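Local coordinates for Lmo0181 protein (Listeria monocytogenes serovar 1/2a, PDB 5F7V) that binds the cyclic tetrasaccharide cycloalternan as a membrane-anchored lipoprotein and probably delivers it to an ABC transporter for uptake, at residues Phe127-Phe139 and Phe258-Glu270. Numbering follows the deposited sequence.
Sequences FSNVVTIYNKDLF and FQDAPFKWDVQVE
The side-chain amide of N135 lies flat on the ring of F263: the two planes are only 10° apart, and N135 ND2 sits 3.3 Å above the ring, over its centre. CB of A261 covers the opposite face near the rim. N135 reaches the ring because its CG is anti to the backbone N (chi1 178°), and its OD1 also accepts from L138 N, a capping bond from above the amide plane at the start of the helix. The backbone CA and C of D266 lie over one face of the Y134 ring, CA toward its rim, while the D266 carboxylate runs beside the ring with its plane 26° from it; a water lies at the ring edge. I133 divides its branches: CG2 approaches W265 CE3 obliquely at 3.6 Å, while CD1 meets the F258 ring edge in plane, 3.9 Å from CE2.

The side chains flank an antiparallel ladder, strand axes 4.7 Å apart, with I133, N135, W265 and V267 on one face and T132, Y134, D266 and Q268 on the other. T132 with Q268 and Y134 with D266 are hydrogen-bonded pairs, each closed by two N-H...O bonds. Past the strand, K136 N bonds to K264 O, and K264 N meets D137 OD1 from above the carboxylate plane at 3.2 Å. One water links Y134 OH to D266 OD2, and another joins that oxygen to K136 NZ. At the other end, E270 OE1 lies 3.5 Å from V130 CG1, its carboxylate held by a salt bridge to K184 and a hydrogen bond to H249.

Strand 265-268 thus borders strand 119-135, whose other neighbours include strand 245-251, bonded through V131 and I133. F240 of helix 236-241 packs on I133, F258 and F263, and Y146 meets Y134. Farther back along the same strand S128 touches a bound glucose, connecting this part of the solute-binding fold to the glycan pocket.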
loop_
_atom_site.group_PDB
_atom_site.type_symbol
_atom_site.label_atom_id
_atom_site.label_comp_id
_atom_site.label_asym_id
_atom_site.label_seq_id
_atom_site.Cartn_x
_atom_site.Cartn_y
_atom_site.Cartn_z
ATOM N N PHE A 127 3.137 -1.086 -8.632
ATOM C CA PHE A 127 2.484 -1.988 -7.697
ATOM C C PHE A 127 3.452 -2.355 -6.581
ATOM O O PHE A 127 4.681 -2.154 -6.690
ATOM C CB PHE A 127 1.813 -3.173 -8.406
ATOM C CG PHE A 127 2.766 -4.212 -8.919
ATOM C CD1 PHE A 127 3.321 -4.087 -10.189
ATOM C CD2 PHE A 127 3.125 -5.318 -8.163
ATOM C CE1 PHE A 127 4.205 -5.010 -10.705
ATOM C CE2 PHE A 127 4.012 -6.243 -8.675
ATOM C CZ PHE A 127 4.529 -6.086 -9.935
ATOM N N SER A 128 2.865 -2.873 -5.513
ATOM C CA SER A 128 3.668 -3.103 -4.295
ATOM C C SER A 128 2.987 -4.083 -3.355
ATOM O O SER A 128 1.839 -4.477 -3.552
ATOM C CB SER A 128 3.855 -1.760 -3.565
ATOM O OG SER A 128 2.633 -1.243 -3.082
ATOM N N ASN A 129 3.739 -4.502 -2.345
ATOM C CA ASN A 129 3.214 -5.369 -1.288
ATOM C C ASN A 129 3.954 -5.088 -0.003
ATOM O O ASN A 129 4.762 -4.171 0.095
ATOM C CB ASN A 129 3.209 -6.822 -1.750
ATOM C CG ASN A 129 4.584 -7.340 -2.068
ATOM O OD1 ASN A 129 5.604 -6.695 -1.807
ATOM N ND2 ASN A 129 4.644 -8.520 -2.662
ATOM N N VAL A 130 3.538 -5.868 0.999
ATOM C CA VAL A 130 4.058 -5.731 2.352
ATOM C C VAL A 130 4.811 -6.991 2.713
ATOM O O VAL A 130 4.502 -8.079 2.263
ATOM C CB VAL A 130 2.885 -5.473 3.313
ATOM C CG1 VAL A 130 3.263 -5.650 4.794
ATOM C CG2 VAL A 130 2.294 -4.073 3.058
ATOM N N VAL A 131 5.889 -6.812 3.475
ATOM C CA VAL A 131 6.751 -7.893 3.920
ATOM C C VAL A 131 7.081 -7.660 5.377
ATOM O O VAL A 131 6.830 -6.586 5.929
ATOM C CB VAL A 131 8.062 -7.980 3.108
ATOM C CG1 VAL A 131 7.738 -8.445 1.693
ATOM C CG2 VAL A 131 8.806 -6.669 3.052
ATOM N N THR A 132 7.630 -8.699 5.993
ATOM C CA THR A 132 8.235 -8.523 7.327
ATOM C C THR A 132 9.649 -8.054 7.147
ATOM O O THR A 132 10.481 -8.788 6.609
ATOM C CB THR A 132 8.189 -9.832 8.100
ATOM O OG1 THR A 132 6.819 -10.223 8.219
ATOM C CG2 THR A 132 8.828 -9.669 9.473
ATOM N N ILE A 133 9.953 -6.876 7.657
ATOM C CA ILE A 133 11.283 -6.294 7.569
ATOM C C ILE A 133 11.925 -6.472 8.939
ATOM O O ILE A 133 11.313 -6.104 9.951
ATOM C CB ILE A 133 11.225 -4.818 7.186
ATOM C CG1 ILE A 133 10.403 -4.638 5.901
ATOM C CG2 ILE A 133 12.654 -4.278 7.049
ATOM C CD1 ILE A 133 10.511 -3.291 5.275
ATOM N N TYR A 134 13.101 -7.062 9.033
ATOM C CA TYR A 134 13.633 -7.388 10.337
ATOM C C TYR A 134 15.063 -6.922 10.490
ATOM O O TYR A 134 15.859 -6.863 9.548
ATOM C CB TYR A 134 13.488 -8.882 10.639
ATOM C CG TYR A 134 14.203 -9.857 9.747
ATOM C CD1 TYR A 134 13.611 -10.327 8.583
ATOM C CD2 TYR A 134 15.467 -10.348 10.042
ATOM C CE1 TYR A 134 14.230 -11.258 7.747
ATOM C CE2 TYR A 134 16.083 -11.263 9.222
ATOM C CZ TYR A 134 15.480 -11.703 8.073
ATOM O OH TYR A 134 16.137 -12.639 7.319
ATOM N N ASN A 135 15.363 -6.532 11.727
ATOM C CA ASN A 135 16.668 -6.041 12.160
ATOM C C ASN A 135 17.496 -7.252 12.561
ATOM O O ASN A 135 17.315 -7.824 13.637
ATOM C CB ASN A 135 16.474 -5.052 13.298
ATOM C CG ASN A 135 17.743 -4.490 13.881
ATOM O OD1 ASN A 135 18.796 -5.111 13.814
ATOM N ND2 ASN A 135 17.630 -3.295 14.448
ATOM N N LYS A 136 18.448 -7.624 11.699
ATOM C CA LYS A 136 19.261 -8.809 11.922
ATOM C C LYS A 136 20.168 -8.639 13.141
ATOM O O LYS A 136 20.445 -9.640 13.814
ATOM C CB LYS A 136 20.131 -9.089 10.716
ATOM C CG LYS A 136 19.392 -9.542 9.460
ATOM C CD LYS A 136 20.277 -9.540 8.237
ATOM C CE LYS A 136 21.293 -10.642 8.325
ATOM N NZ LYS A 136 22.100 -10.689 7.080
ATOM N N ASP A 137 20.589 -7.416 13.425
ATOM C CA ASP A 137 21.472 -7.159 14.580
ATOM C C ASP A 137 20.708 -7.513 15.854
ATOM O O ASP A 137 21.271 -8.159 16.753
ATOM C CB ASP A 137 21.909 -5.683 14.677
ATOM C CG ASP A 137 22.884 -5.213 13.628
ATOM O OD1 ASP A 137 23.108 -5.911 12.631
ATOM O OD2 ASP A 137 23.473 -4.136 13.882
ATOM N N LEU A 138 19.446 -7.106 15.972
ATOM C CA LEU A 138 18.666 -7.459 17.139
ATOM C C LEU A 138 18.425 -8.956 17.273
ATOM O O LEU A 138 18.521 -9.533 18.354
ATOM C CB LEU A 138 17.332 -6.711 17.171
ATOM C CG LEU A 138 17.378 -5.216 17.512
ATOM C CD1 LEU A 138 16.017 -4.596 17.263
ATOM C CD2 LEU A 138 17.848 -4.995 18.945
ATOM N N PHE A 139 18.131 -9.616 16.158
ATOM C CA PHE A 139 17.955 -11.069 16.190
ATOM C C PHE A 139 19.220 -11.763 16.668
ATOM O O PHE A 139 19.210 -12.651 17.537
ATOM C CB PHE A 139 17.559 -11.605 14.817
ATOM C CG PHE A 139 16.075 -11.581 14.544
ATOM C CD1 PHE A 139 15.380 -10.395 14.303
ATOM C CD2 PHE A 139 15.355 -12.773 14.564
ATOM C CE1 PHE A 139 14.029 -10.422 14.038
ATOM C CE2 PHE A 139 13.986 -12.787 14.293
ATOM C CZ PHE A 139 13.314 -11.615 14.054
ATOM N N PHE A 258 15.111 2.891 4.273
ATOM C CA PHE A 258 15.882 2.000 5.119
ATOM C C PHE A 258 17.258 1.707 4.554
ATOM O O PHE A 258 18.032 1.033 5.215
ATOM C CB PHE A 258 15.116 0.707 5.398
ATOM C CG PHE A 258 13.853 0.880 6.218
ATOM C CD1 PHE A 258 13.592 1.988 7.026
ATOM C CD2 PHE A 258 12.904 -0.095 6.170
ATOM C CE1 PHE A 258 12.428 2.100 7.764
ATOM C CE2 PHE A 258 11.711 0.011 6.893
ATOM C CZ PHE A 258 11.471 1.109 7.693
ATOM N N GLN A 259 17.620 2.224 3.382
ATOM C CA GLN A 259 18.958 1.952 2.841
ATOM C C GLN A 259 20.033 2.368 3.822
ATOM O O GLN A 259 21.069 1.717 3.892
ATOM C CB GLN A 259 19.214 2.651 1.496
ATOM C CG GLN A 259 18.278 2.187 0.374
ATOM C CD GLN A 259 18.498 0.727 0.020
ATOM O OE1 GLN A 259 19.542 0.378 -0.494
ATOM N NE2 GLN A 259 17.556 -0.134 0.349
ATOM N N ASP A 260 19.830 3.443 4.573
ATOM C CA ASP A 260 20.861 3.895 5.511
ATOM C C ASP A 260 20.467 3.605 6.950
ATOM O O ASP A 260 20.986 4.231 7.883
ATOM C CB ASP A 260 21.251 5.360 5.307
ATOM C CG ASP A 260 20.116 6.316 5.504
ATOM O OD1 ASP A 260 18.987 5.904 5.837
ATOM O OD2 ASP A 260 20.328 7.546 5.289
ATOM N N ALA A 261 19.646 2.584 7.154
ATOM C CA ALA A 261 19.414 2.106 8.515
ATOM C C ALA A 261 20.749 1.709 9.111
ATOM O O ALA A 261 21.541 1.063 8.409
ATOM C CB ALA A 261 18.492 0.890 8.538
ATOM N N PRO A 262 21.039 2.081 10.379
ATOM C CA PRO A 262 22.371 1.832 10.912
ATOM C C PRO A 262 22.497 0.437 11.545
ATOM O O PRO A 262 23.095 0.276 12.617
ATOM C CB PRO A 262 22.493 2.921 11.986
ATOM C CG PRO A 262 21.117 3.015 12.519
ATOM C CD PRO A 262 20.238 2.911 11.302
ATOM N N PHE A 263 22.042 -0.591 10.845
ATOM C CA PHE A 263 22.090 -1.985 11.269
ATOM C C PHE A 263 21.841 -2.837 10.027
ATOM O O PHE A 263 21.377 -2.321 8.990
ATOM C CB PHE A 263 21.062 -2.304 12.374
ATOM C CG PHE A 263 19.670 -1.819 12.101
ATOM C CD1 PHE A 263 18.820 -2.534 11.276
ATOM C CD2 PHE A 263 19.215 -0.646 12.666
ATOM C CE1 PHE A 263 17.545 -2.067 11.022
ATOM C CE2 PHE A 263 17.945 -0.166 12.454
ATOM C CZ PHE A 263 17.107 -0.890 11.622
ATOM N N LYS A 264 22.167 -4.114 10.105
ATOM C CA LYS A 264 21.831 -5.053 9.020
ATOM C C LYS A 264 20.371 -5.469 9.129
ATOM O O LYS A 264 19.849 -5.681 10.240
ATOM C CB LYS A 264 22.704 -6.297 9.135
ATOM C CG LYS A 264 24.211 -6.008 9.100
ATOM C CD LYS A 264 24.737 -5.302 7.885
ATOM C CE LYS A 264 26.196 -4.872 8.054
ATOM N NZ LYS A 264 26.487 -4.002 9.239
ATOM N N TRP A 265 19.705 -5.565 7.976
ATOM C CA TRP A 265 18.303 -5.898 7.936
ATOM C C TRP A 265 18.013 -6.712 6.698
ATOM O O TRP A 265 18.712 -6.629 5.673
ATOM C CB TRP A 265 17.425 -4.651 7.975
ATOM C CG TRP A 265 17.645 -3.615 6.896
ATOM C CD1 TRP A 265 18.632 -2.679 6.844
ATOM C CD2 TRP A 265 16.874 -3.414 5.722
ATOM N NE1 TRP A 265 18.543 -1.910 5.715
ATOM C CE2 TRP A 265 17.443 -2.329 5.016
ATOM C CE3 TRP A 265 15.721 -4.020 5.213
ATOM C CZ2 TRP A 265 16.897 -1.852 3.855
ATOM C CZ3 TRP A 265 15.177 -3.522 4.047
ATOM C CH2 TRP A 265 15.762 -2.447 3.386
ATOM N N ASP A 266 16.898 -7.440 6.763
ATOM C CA ASP A 266 16.456 -8.240 5.619
ATOM C C ASP A 266 14.937 -8.355 5.685
ATOM O O ASP A 266 14.282 -7.700 6.501
ATOM C CB ASP A 266 17.202 -9.588 5.581
ATOM C CG ASP A 266 17.343 -10.216 4.191
ATOM O OD1 ASP A 266 16.675 -9.784 3.220
ATOM O OD2 ASP A 266 18.181 -11.163 4.129
ATOM N N VAL A 267 14.372 -9.097 4.751
ATOM C CA VAL A 267 12.914 -9.206 4.628
ATOM C C VAL A 267 12.471 -10.630 4.443
ATOM O O VAL A 267 13.247 -11.490 3.983
ATOM C CB VAL A 267 12.378 -8.341 3.470
ATOM C CG1 VAL A 267 12.751 -6.883 3.642
ATOM C CG2 VAL A 267 12.816 -8.856 2.124
ATOM N N GLN A 268 11.229 -10.912 4.779
ATOM C CA GLN A 268 10.614 -12.229 4.639
ATOM C C GLN A 268 9.141 -12.120 4.293
ATOM O O GLN A 268 8.496 -11.143 4.597
ATOM C CB GLN A 268 10.802 -13.042 5.941
ATOM C CG GLN A 268 10.415 -14.514 5.869
ATOM C CD GLN A 268 11.119 -15.216 4.745
ATOM O OE1 GLN A 268 10.608 -15.311 3.642
ATOM N NE2 GLN A 268 12.324 -15.725 5.033
ATOM N N VAL A 269 8.639 -13.149 3.616
ATOM C CA VAL A 269 7.185 -13.295 3.431
ATOM C C VAL A 269 6.479 -13.304 4.756
ATOM O O VAL A 269 6.934 -13.972 5.682
ATOM C CB VAL A 269 6.875 -14.600 2.678
ATOM C CG1 VAL A 269 5.365 -14.735 2.426
ATOM C CG2 VAL A 269 7.634 -14.708 1.366
ATOM N N GLU A 270 5.396 -12.537 4.884
ATOM C CA GLU A 270 4.677 -12.505 6.165
ATOM C C GLU A 270 4.061 -13.854 6.543
ATOM O O GLU A 270 3.549 -14.579 5.668
ATOM C CB GLU A 270 3.593 -11.459 6.117
ATOM C CG GLU A 270 4.110 -10.040 5.944
ATOM C CD GLU A 270 2.927 -9.104 6.127
ATOM O OE1 GLU A 270 2.147 -8.947 5.182
ATOM O OE2 GLU A 270 2.760 -8.493 7.204
HETATM O O HOH W 1 4.865 -10.839 2.521
HETATM O O HOH W 2 1.843 -8.708 2.543
HETATM O O HOH W 3 18.750 -12.591 6.465
HETATM O O HOH W 4 14.883 -13.404 5.250
HETATM O O HOH W 5 20.833 -10.795 4.609
HETATM O O HOH W 6 25.674 -3.616 12.204
#